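Local coordinates for protein hdh assembly factor Kustc1130 (Kuenenia stuttgartiensis, PDB 6HIF) that probably serves as an assembly factor for hydrazine dehydrogenase, the multiheme enzyme complex of an anammox bacterium, to which it is bound as a small all-beta domain, at residues 32-37 against 61-66; 47-52 against 73-78; 83-88 against 99-104. All coordinates share one frame; numbering follows the deposited sequence.

Contact 1. Residues 32-37 against 61-66; sequences KLWVTA and NGTCVF
The indole of Trp34 and the isopropyl group of Val65 stand side by side on one face of an antiparallel strand pair, pointing the same way. Val65 lays CG2 over one face of the indole, 3.8 Å from CG2 to the centroid of the six-membered ring and 18° off the ring normal, a CH-pi contact. Trp34 carries CG anti to its carbonyl carbon (chi1 -58°), which sets the ring upright beside its neighbour; at its edge, Thr63 CG2 comes near the ring plane. The other Val65 branch, CG1, meets the extended chain of Lys32 obliquely, with CE 3.8 Å from CG1. Further along the same face Thr36 and Thr63 cross obliquely and join hydroxyls, OG1 to OG1 at 3.0 Å. Both put OG1 anti to the carbonyl carbon, so the two oxygens converge in a non-hydrogen-bonded pair. The reverse face is apolar: Phe66 offers a ring edge, its CE2 4.1 Å from Val35 CG2, and Leu33 packs beside it through CB. Backbone bonds hold the register, paired at Leu33–Phe66 and Val35–Cys64; the one from Leu33 N to Phe66 O is nearly straight, 2.8 Å and 175°. Gly62, with positive phi, lets the chain turn into the strand and gives its O to Ala37 N at 2.7 Å. Cys64 is tied to Cys56 by a disulfide. On the Trp34 face, Phe98 stacks on the indole, a heme c lies about 4 Å from the Trp34 side chain, and Lys32 NZ forms a salt bridge with an acidic side chain of another protein's chain. The opposite face packs on strands 48-51 and 71-79, while strand 96-102 runs parallel along the other side of strand 31-39.

Contact 2. Residues 47-52 against 73-78; sequences AEIKVG and YAISVH. With SO4 (sulfate ion), chain B.
Val51 lies alongside Ile75, both pointing the same way, with CG2 of the valine 3.8 Å from CG1 of the isoleucine. Its other branch, CG1, reaches the CB of Tyr73, whose side chain crosses it at about a right angle. Ile49 continues the row: CG2 sits 4.1 Å from Ile75 CG2, and CG1 turns to Val77 CG2, so each branch has its own neighbour. Ile75, like Ile49, places CG1 anti to the carbonyl carbon and CG2 anti to the backbone N, where Ile75 CG2 meets both Val51 CG2 and Ile49 CG2. At the end of the row, Gly52 CA meets the Tyr73 ring at its edge, in plane, where its positive phi turns the chain out of the strand; the Tyr73 hydroxyl bonds to Arg69 O. This is the central antiparallel pairing of a four-stranded sheet in a beta sandwich, its apolar face turned to Leu33, Val35, Cys64 and Phe66 of the facing sheet. Glu48–His78 and Lys50–Ser76 are the hydrogen-bonded pairs, and the bond from His78 N to Glu48 O is practically straight at 179°. Their side chains occupy the outer face. Ser76 holds OG in the crowded position between N and the carbonyl carbon (chi1 61°), close by Lys50 CB, and donates to O1 of a sulfate at 3.1 Å. His78 NE2 gives O2 of that ion a weak, bent bond of 3.2 Å, and His86 NE2 on the adjacent strand is also bonded to it. The sulfate probably came from the crystallisation liquor.

Contact 3. Residues 83-88 against 99-104; sequences QSAHKE and VSLDLG. With SO4 (sulfate ion), chain C; SO4 (sulfate ion), chain B.
Strands 83-88 and 99-102 run roughly antiparallel, 147° between their directions, but at a closest axis approach of 7.5 Å they meet through side chains and not as a ladder. Ala85 is the small central piece: its CB points across to Leu103 CD1 at 3.8 Å and to Leu101 CB at 4.1 Å. Leu103, CG anti to the carbonyl carbon and chi2 77°, brings CD1 to the alanine methyl and sends CD2 to the backbone of Gln83, 3.6 Å from Gln83 O. Lys87 works mainly through its aliphatic chain. CB lies beside Leu101 CD2, and the extended stem meets Val99 tip to tip, CD 4.0 Å from Val99 CG1, while its NZ forms a salt bridge with an acidic side chain of another protein's chain. At the end of the strand, Asp102 OD2 takes the N-H of Gly104, which lies just beyond it, from above the carboxylate plane at 3.2 Å, an Asx turn. On the far side of strand 83-88, His86 sits between two sulfates, probably from the crystallisation liquor. One is gripped by the backbone N, 2.8 Å from His86 N to its O2, and by ND1, which is shared between its O3 and O4; the other accepts from NE2, 3.0 Å from His86 NE2 to its O2. Bonds from both ring nitrogens would favour a protonated, positively charged imidazole. Strand 83-91 pairs with strand 71-79 as the outermost strand of one sheet, strand 96-102 runs beside strand 31-39 in the other, and Leu101 also touches Val77.

In the fold
Contacts 1 and 2 are pairings within the two separate sheets of the sandwich, whereas contact 3 bridges the sheets near one side. Contact 1 is the most buried; its inner face packs straight onto that of contact 2, as where Phe66 CE2 nears Val51 CG2 at 3.7 Å, and its outer face turns to the heme and another protein's chain. Contact 2 has an apolar inner face and an exposed polar outer one. Contact 3 reaches both sheets through backbone bonding, of Val99 to Trp34 and of Ala85 to Val77, yet itself relies on apolar packing. Contacts 2 and 3 share one sulfate on the outer surface.

Contact 1. Residues 32-37 against 61-66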
loop_
_atom_site.group_PDB
_atom_site.type_symbol
_atom_site.label_atom_id
_atom_site.label_comp_id
_atom_site.label_asym_id
_atom_site.label_seq_id
_atom_site.Cartn_x
_atom_site.Cartn_y
_atom_site.Cartn_z
ATOM N N LYS Y 32 -41.099 56.964 -4.037
ATOM C CA LYS Y 32 -42.272 56.303 -3.490
ATOM C C LYS Y 32 -43.019 57.292 -2.603
ATOM O O LYS Y 32 -42.450 57.836 -1.660
ATOM C CB LYS Y 32 -41.883 55.027 -2.735
ATOM C CG LYS Y 32 -42.772 53.817 -3.000
ATOM C CD LYS Y 32 -42.350 52.564 -2.247
ATOM C CE LYS Y 32 -43.264 51.375 -2.482
ATOM N NZ LYS Y 32 -43.269 50.433 -1.334
ATOM N N LEU Y 33 -44.293 57.534 -2.938
ATOM C CA LEU Y 33 -45.122 58.486 -2.217
ATOM C C LEU Y 33 -46.322 57.762 -1.614
ATOM O O LEU Y 33 -47.111 57.152 -2.332
ATOM C CB LEU Y 33 -45.575 59.592 -3.175
ATOM C CG LEU Y 33 -46.514 60.642 -2.584
ATOM C CD1 LEU Y 33 -45.759 61.606 -1.681
ATOM C CD2 LEU Y 33 -47.220 61.410 -3.689
ATOM N N TRP Y 34 -46.432 57.844 -0.284
ATOM C CA TRP Y 34 -47.589 57.361 0.450
ATOM C C TRP Y 34 -48.507 58.546 0.727
ATOM O O TRP Y 34 -48.046 59.579 1.212
ATOM C CB TRP Y 34 -47.147 56.726 1.772
ATOM C CG TRP Y 34 -46.174 55.590 1.662
ATOM C CD1 TRP Y 34 -44.907 55.628 1.154
ATOM C CD2 TRP Y 34 -46.379 54.245 2.130
ATOM N NE1 TRP Y 34 -44.318 54.396 1.252
ATOM C CE2 TRP Y 34 -45.195 53.528 1.851
ATOM C CE3 TRP Y 34 -47.443 53.580 2.754
ATOM C CZ2 TRP Y 34 -45.056 52.177 2.170
ATOM C CZ3 TRP Y 34 -47.304 52.246 3.070
ATOM C CH2 TRP Y 34 -46.124 51.557 2.782
ATOM N N VAL Y 35 -49.800 58.393 0.414
ATOM C CA VAL Y 35 -50.776 59.429 0.725
ATOM C C VAL Y 35 -51.892 58.826 1.577
ATOM O O VAL Y 35 -52.573 57.895 1.151
ATOM C CB VAL Y 35 -51.326 60.133 -0.533
ATOM C CG1 VAL Y 35 -52.296 61.248 -0.176
ATOM C CG2 VAL Y 35 -50.214 60.675 -1.416
ATOM N N THR Y 36 -52.059 59.373 2.787
ATOM C CA THR Y 36 -53.069 58.905 3.722
ATOM C C THR Y 36 -54.162 59.962 3.850
ATOM O O THR Y 36 -53.880 61.135 4.105
ATOM C CB THR Y 36 -52.451 58.549 5.080
ATOM O OG1 THR Y 36 -51.398 57.608 4.872
ATOM C CG2 THR Y 36 -53.455 57.976 6.056
ATOM N N ALA Y 37 -55.411 59.521 3.663
ATOM C CA ALA Y 37 -56.574 60.386 3.765
ATOM C C ALA Y 37 -57.246 60.170 5.117
ATOM O O ALA Y 37 -57.726 59.077 5.414
ATOM C CB ALA Y 37 -57.522 60.107 2.623
ATOM N N ASN Y 61 -57.294 51.240 4.587
ATOM C CA ASN Y 61 -56.123 51.988 5.016
ATOM C C ASN Y 61 -56.423 53.478 4.983
ATOM O O ASN Y 61 -55.977 54.222 5.851
ATOM C CB ASN Y 61 -54.972 51.878 4.016
ATOM C CG ASN Y 61 -54.356 50.504 3.927
ATOM O OD1 ASN Y 61 -55.051 49.513 3.705
ATOM N ND2 ASN Y 61 -53.043 50.444 4.072
ATOM N N GLY Y 62 -57.138 53.902 3.937
ATOM C CA GLY Y 62 -57.196 55.302 3.557
ATOM C C GLY Y 62 -55.861 55.768 2.983
ATOM O O GLY Y 62 -55.605 56.967 2.896
ATOM N N THR Y 63 -55.022 54.801 2.589
ATOM C CA THR Y 63 -53.669 55.079 2.139
ATOM C C THR Y 63 -53.455 54.500 0.744
ATOM O O THR Y 63 -53.791 53.347 0.485
ATOM C CB THR Y 63 -52.636 54.562 3.149
ATOM O OG1 THR Y 63 -52.971 55.108 4.425
ATOM C CG2 THR Y 63 -51.215 54.937 2.790
ATOM N N CYS Y 64 -52.893 55.332 -0.139
ATOM C CA CYS Y 64 -52.475 54.927 -1.470
ATOM C C CYS Y 64 -50.963 55.103 -1.599
ATOM O O CYS Y 64 -50.401 56.096 -1.138
ATOM C CB CYS Y 64 -53.167 55.777 -2.529
ATOM S SG CYS Y 64 -54.937 55.446 -2.724
ATOM N N VAL Y 65 -50.309 54.123 -2.231
ATOM C CA VAL Y 65 -48.874 54.178 -2.465
ATOM C C VAL Y 65 -48.640 54.377 -3.962
ATOM O O VAL Y 65 -49.156 53.620 -4.781
ATOM C CB VAL Y 65 -48.154 52.920 -1.930
ATOM C CG1 VAL Y 65 -46.639 53.066 -1.970
ATOM C CG2 VAL Y 65 -48.617 52.541 -0.532
ATOM N N PHE Y 66 -47.859 55.406 -4.305
ATOM C CA PHE Y 66 -47.560 55.730 -5.689
ATOM C C PHE Y 66 -46.061 55.607 -5.938
ATOM O O PHE Y 66 -45.255 56.083 -5.138
ATOM C CB PHE Y 66 -48.022 57.152 -6.011
ATOM C CG PHE Y 66 -49.492 57.393 -5.796
ATOM C CD1 PHE Y 66 -50.413 57.095 -6.790
ATOM C CD2 PHE Y 66 -49.957 57.913 -4.599
ATOM C CE1 PHE Y 66 -51.767 57.312 -6.590
ATOM C CE2 PHE Y 66 -51.312 58.129 -4.398
ATOM C CZ PHE Y 66 -52.214 57.829 -5.394
#

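Contact 2. Residues 47-52 against 73-78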
loop_
_atom_site.group_PDB
_atom_site.type_symbol
_atom_site.label_atom_id
_atom_site.label_comp_id
_atom_site.label_asym_id
_atom_site.label_seq_id
_atom_site.Cartn_x
_atom_site.Cartn_y
_atom_site.Cartn_z
ATOM N N ALA Y 47 -62.123 57.216 -0.810
ATOM C CA ALA Y 47 -61.651 58.496 -1.317
ATOM C C ALA Y 47 -60.729 58.258 -2.509
ATOM O O ALA Y 47 -60.016 57.255 -2.554
ATOM C CB ALA Y 47 -60.943 59.265 -0.228
ATOM N N GLU Y 48 -60.754 59.187 -3.470
ATOM C CA GLU Y 48 -59.899 59.075 -4.642
ATOM C C GLU Y 48 -58.750 60.075 -4.539
ATOM O O GLU Y 48 -58.965 61.267 -4.322
ATOM C CB GLU Y 48 -60.702 59.167 -5.945
ATOM C CG GLU Y 48 -61.607 60.384 -6.027
ATOM C CD GLU Y 48 -62.295 60.579 -7.369
ATOM O OE1 GLU Y 48 -63.543 60.583 -7.395
ATOM O OE2 GLU Y 48 -61.579 60.734 -8.383
ATOM N N ILE Y 49 -57.528 59.552 -4.690
ATOM C CA ILE Y 49 -56.316 60.348 -4.622
ATOM C C ILE Y 49 -55.721 60.451 -6.026
ATOM O O ILE Y 49 -55.468 59.439 -6.678
ATOM C CB ILE Y 49 -55.317 59.748 -3.608
ATOM C CG1 ILE Y 49 -55.959 59.539 -2.232
ATOM C CG2 ILE Y 49 -54.057 60.601 -3.522
ATOM C CD1 ILE Y 49 -55.081 58.815 -1.240
ATOM N N LYS Y 50 -55.516 61.696 -6.471
ATOM C CA LYS Y 50 -54.871 61.988 -7.741
ATOM C C LYS Y 50 -53.470 62.535 -7.476
ATOM O O LYS Y 50 -53.312 63.560 -6.812
ATOM C CB LYS Y 50 -55.689 63.017 -8.529
ATOM C CG LYS Y 50 -56.608 62.464 -9.609
ATOM C CD LYS Y 50 -57.349 63.555 -10.355
ATOM C CE LYS Y 50 -57.632 63.200 -11.799
ATOM N NZ LYS Y 50 -58.502 64.204 -12.457
ATOM N N VAL Y 51 -52.458 61.828 -7.989
ATOM C CA VAL Y 51 -51.092 62.328 -7.997
ATOM C C VAL Y 51 -50.564 62.233 -9.427
ATOM O O VAL Y 51 -50.414 61.135 -9.963
ATOM C CB VAL Y 51 -50.181 61.571 -7.009
ATOM C CG1 VAL Y 51 -48.776 62.153 -7.001
ATOM C CG2 VAL Y 51 -50.751 61.550 -5.600
ATOM N N GLY Y 52 -50.284 63.396 -10.028
ATOM C CA GLY Y 52 -49.955 63.464 -11.442
ATOM C C GLY Y 52 -51.073 62.866 -12.293
ATOM O O GLY Y 52 -52.222 63.289 -12.192
ATOM N N TYR Y 73 -45.276 67.263 -8.443
ATOM C CA TYR Y 73 -46.599 66.683 -8.608
ATOM C C TYR Y 73 -47.603 67.444 -7.747
ATOM O O TYR Y 73 -47.229 68.087 -6.768
ATOM C CB TYR Y 73 -46.593 65.209 -8.198
ATOM C CG TYR Y 73 -45.809 64.293 -9.101
ATOM C CD1 TYR Y 73 -44.441 64.120 -8.944
ATOM C CD2 TYR Y 73 -46.439 63.586 -10.113
ATOM C CE1 TYR Y 73 -43.719 63.278 -9.775
ATOM C CE2 TYR Y 73 -45.732 62.734 -10.949
ATOM C CZ TYR Y 73 -44.367 62.579 -10.779
ATOM O OH TYR Y 73 -43.668 61.742 -11.598
ATOM N N ALA Y 74 -48.883 67.351 -8.127
ATOM C CA ALA Y 74 -49.976 67.887 -7.332
ATOM C C ALA Y 74 -50.824 66.736 -6.789
ATOM O O ALA Y 74 -51.397 65.959 -7.553
ATOM C CB ALA Y 74 -50.790 68.854 -8.158
ATOM N N ILE Y 75 -50.865 66.622 -5.455
ATOM C CA ILE Y 75 -51.692 65.634 -4.781
ATOM C C ILE Y 75 -53.052 66.269 -4.509
ATOM O O ILE Y 75 -53.128 67.384 -3.993
ATOM C CB ILE Y 75 -51.030 65.130 -3.479
ATOM C CG1 ILE Y 75 -49.585 64.677 -3.701
ATOM C CG2 ILE Y 75 -51.862 64.033 -2.829
ATOM C CD1 ILE Y 75 -48.769 64.595 -2.430
ATOM N N SER Y 76 -54.116 65.548 -4.877
ATOM C CA SER Y 76 -55.473 65.972 -4.575
ATOM C C SER Y 76 -56.282 64.784 -4.064
ATOM O O SER Y 76 -56.322 63.732 -4.702
ATOM C CB SER Y 76 -56.121 66.628 -5.766
ATOM O OG SER Y 76 -56.213 65.724 -6.853
ATOM N N VAL Y 77 -56.909 64.975 -2.898
ATOM C CA VAL Y 77 -57.748 63.960 -2.286
ATOM C C VAL Y 77 -59.198 64.441 -2.334
ATOM O O VAL Y 77 -59.528 65.482 -1.771
ATOM C CB VAL Y 77 -57.292 63.642 -0.846
ATOM C CG1 VAL Y 77 -58.136 62.547 -0.211
ATOM C CG2 VAL Y 77 -55.817 63.272 -0.789
ATOM N N HIS Y 78 -60.043 63.670 -3.030
ATOM C CA HIS Y 78 -61.460 63.964 -3.170
ATOM C C HIS Y 78 -62.272 62.818 -2.572
ATOM O O HIS Y 78 -61.897 61.655 -2.709
ATOM C CB HIS Y 78 -61.806 64.194 -4.650
ATOM C CG HIS Y 78 -61.479 65.559 -5.158
ATOM N ND1 HIS Y 78 -62.383 66.315 -5.879
ATOM C CD2 HIS Y 78 -60.364 66.314 -5.050
ATOM C CE1 HIS Y 78 -61.838 67.473 -6.195
ATOM N NE2 HIS Y 78 -60.599 67.498 -5.698
HETATM S S SO4 B . -58.539 68.142 -8.772
HETATM O O1 SO4 B . -58.301 66.683 -8.868
HETATM O O2 SO4 B . -58.190 68.627 -7.420
HETATM O O3 SO4 B . -57.697 68.842 -9.769
HETATM O O4 SO4 B . -59.971 68.423 -9.030
#

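Contact 3. Residues 83-88 against 99-104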
loop_
_atom_site.group_PDB
_atom_site.type_symbol
_atom_site.label_atom_id
_atom_site.label_comp_id
_atom_site.label_asym_id
_atom_site.label_seq_id
_atom_site.Cartn_x
_atom_site.Cartn_y
_atom_site.Cartn_z
ATOM N N GLN Y 83 -65.578 67.154 0.067
ATOM C CA GLN Y 83 -64.411 67.710 0.735
ATOM C C GLN Y 83 -63.159 67.355 -0.062
ATOM O O GLN Y 83 -63.070 66.270 -0.634
ATOM C CB GLN Y 83 -64.324 67.193 2.171
ATOM C CG GLN Y 83 -65.405 67.748 3.088
ATOM C CD GLN Y 83 -65.184 69.205 3.425
ATOM O OE1 GLN Y 83 -64.057 69.692 3.473
ATOM N NE2 GLN Y 83 -66.269 69.917 3.666
ATOM N N SER Y 84 -62.200 68.287 -0.085
ATOM C CA SER Y 84 -60.982 68.121 -0.862
ATOM C C SER Y 84 -59.771 68.627 -0.083
ATOM O O SER Y 84 -59.882 69.552 0.720
ATOM C CB SER Y 84 -61.095 68.783 -2.216
ATOM O OG SER Y 84 -61.303 70.183 -2.091
ATOM N N ALA Y 85 -58.621 67.993 -0.332
ATOM C CA ALA Y 85 -57.346 68.429 0.212
ATOM C C ALA Y 85 -56.299 68.409 -0.898
ATOM O O ALA Y 85 -56.288 67.494 -1.722
ATOM C CB ALA Y 85 -56.947 67.547 1.370
ATOM N N HIS Y 86 -55.429 69.429 -0.906
ATOM C CA HIS Y 86 -54.427 69.599 -1.947
ATOM C C HIS Y 86 -53.050 69.824 -1.328
ATOM O O HIS Y 86 -52.926 70.492 -0.305
ATOM C CB HIS Y 86 -54.807 70.756 -2.885
ATOM C CG HIS Y 86 -56.129 70.581 -3.552
ATOM N ND1 HIS Y 86 -57.287 71.148 -3.057
ATOM C CD2 HIS Y 86 -56.486 69.902 -4.662
ATOM C CE1 HIS Y 86 -58.301 70.829 -3.836
ATOM N NE2 HIS Y 86 -57.834 70.063 -4.828
ATOM N N LYS Y 87 -52.022 69.255 -1.970
ATOM C CA LYS Y 87 -50.636 69.489 -1.596
ATOM C C LYS Y 87 -49.734 69.263 -2.808
ATOM O O LYS Y 87 -49.878 68.273 -3.525
ATOM C CB LYS Y 87 -50.214 68.600 -0.422
ATOM C CG LYS Y 87 -49.062 69.150 0.406
ATOM C CD LYS Y 87 -48.365 68.113 1.248
ATOM C CE LYS Y 87 -47.188 68.688 2.009
ATOM N NZ LYS Y 87 -46.299 67.620 2.524
ATOM N N GLU Y 88 -48.803 70.200 -3.024
ATOM C CA GLU Y 88 -47.831 70.097 -4.100
ATOM C C GLU Y 88 -46.513 69.594 -3.523
ATOM O O GLU Y 88 -46.065 70.069 -2.481
ATOM C CB GLU Y 88 -47.659 71.450 -4.792
ATOM C CG GLU Y 88 -47.068 71.343 -6.186
ATOM C CD GLU Y 88 -46.773 72.684 -6.833
ATOM O OE1 GLU Y 88 -47.696 73.529 -6.894
ATOM O OE2 GLU Y 88 -45.617 72.886 -7.263
ATOM N N VAL Y 99 -47.239 61.328 3.074
ATOM C CA VAL Y 99 -48.038 62.538 3.158
ATOM C C VAL Y 99 -49.355 62.192 3.847
ATOM O O VAL Y 99 -50.013 61.208 3.500
ATOM C CB VAL Y 99 -48.246 63.187 1.775
ATOM C CG1 VAL Y 99 -49.321 64.263 1.795
ATOM C CG2 VAL Y 99 -46.948 63.748 1.216
ATOM N N SER Y 100 -49.707 63.008 4.848
ATOM C CA SER Y 100 -50.921 62.806 5.621
ATOM C C SER Y 100 -51.807 64.041 5.506
ATOM O O SER Y 100 -51.442 65.114 5.982
ATOM C CB SER Y 100 -50.591 62.506 7.056
ATOM O OG SER Y 100 -51.568 61.647 7.618
ATOM N N LEU Y 101 -52.966 63.871 4.863
ATOM C CA LEU Y 101 -53.880 64.978 4.627
ATOM C C LEU Y 101 -55.195 64.713 5.356
ATOM O O LEU Y 101 -55.823 63.674 5.151
ATOM C CB LEU Y 101 -54.103 65.140 3.117
ATOM C CG LEU Y 101 -52.881 65.575 2.308
ATOM C CD1 LEU Y 101 -53.099 65.313 0.827
ATOM C CD2 LEU Y 101 -52.536 67.038 2.553
ATOM N N ASP Y 102 -55.586 65.664 6.215
ATOM C CA ASP Y 102 -56.844 65.585 6.939
ATOM C C ASP Y 102 -57.883 66.464 6.249
ATOM O O ASP Y 102 -57.613 67.624 5.947
ATOM C CB ASP Y 102 -56.686 65.980 8.407
ATOM C CG ASP Y 102 -57.893 65.602 9.247
ATOM O OD1 ASP Y 102 -58.057 64.395 9.516
ATOM O OD2 ASP Y 102 -58.667 66.514 9.615
ATOM N N LEU Y 103 -59.075 65.899 6.025
ATOM C CA LEU Y 103 -60.113 66.564 5.252
ATOM C C LEU Y 103 -61.195 67.107 6.179
ATOM O O LEU Y 103 -62.227 67.584 5.714
ATOM C CB LEU Y 103 -60.698 65.579 4.235
ATOM C CG LEU Y 103 -59.943 65.466 2.912
ATOM C CD1 LEU Y 103 -58.683 64.622 3.068
ATOM C CD2 LEU Y 103 -60.840 64.882 1.830
ATOM N N GLY Y 104 -60.946 67.031 7.491
ATOM C CA GLY Y 104 -61.846 67.599 8.482
ATOM C C GLY Y 104 -62.971 66.640 8.859
ATOM O O GLY Y 104 -63.047 65.526 8.340
HETATM S S SO4 C . -56.676 72.524 0.223
HETATM O O1 SO4 C . -56.975 73.624 1.169
HETATM O O2 SO4 C . -55.705 71.588 0.833
HETATM O O3 SO4 C . -57.919 71.787 -0.100
HETATM O O4 SO4 C . -56.100 73.104 -1.010
HETATM S S SO4 B . -58.539 68.142 -8.772
HETATM O O1 SO4 B . -58.301 66.683 -8.868
HETATM O O2 SO4 B . -58.190 68.627 -7.420
HETATM O O3 SO4 B . -57.697 68.842 -9.769
HETATM O O4 SO4 B . -59.971 68.423 -9.030
#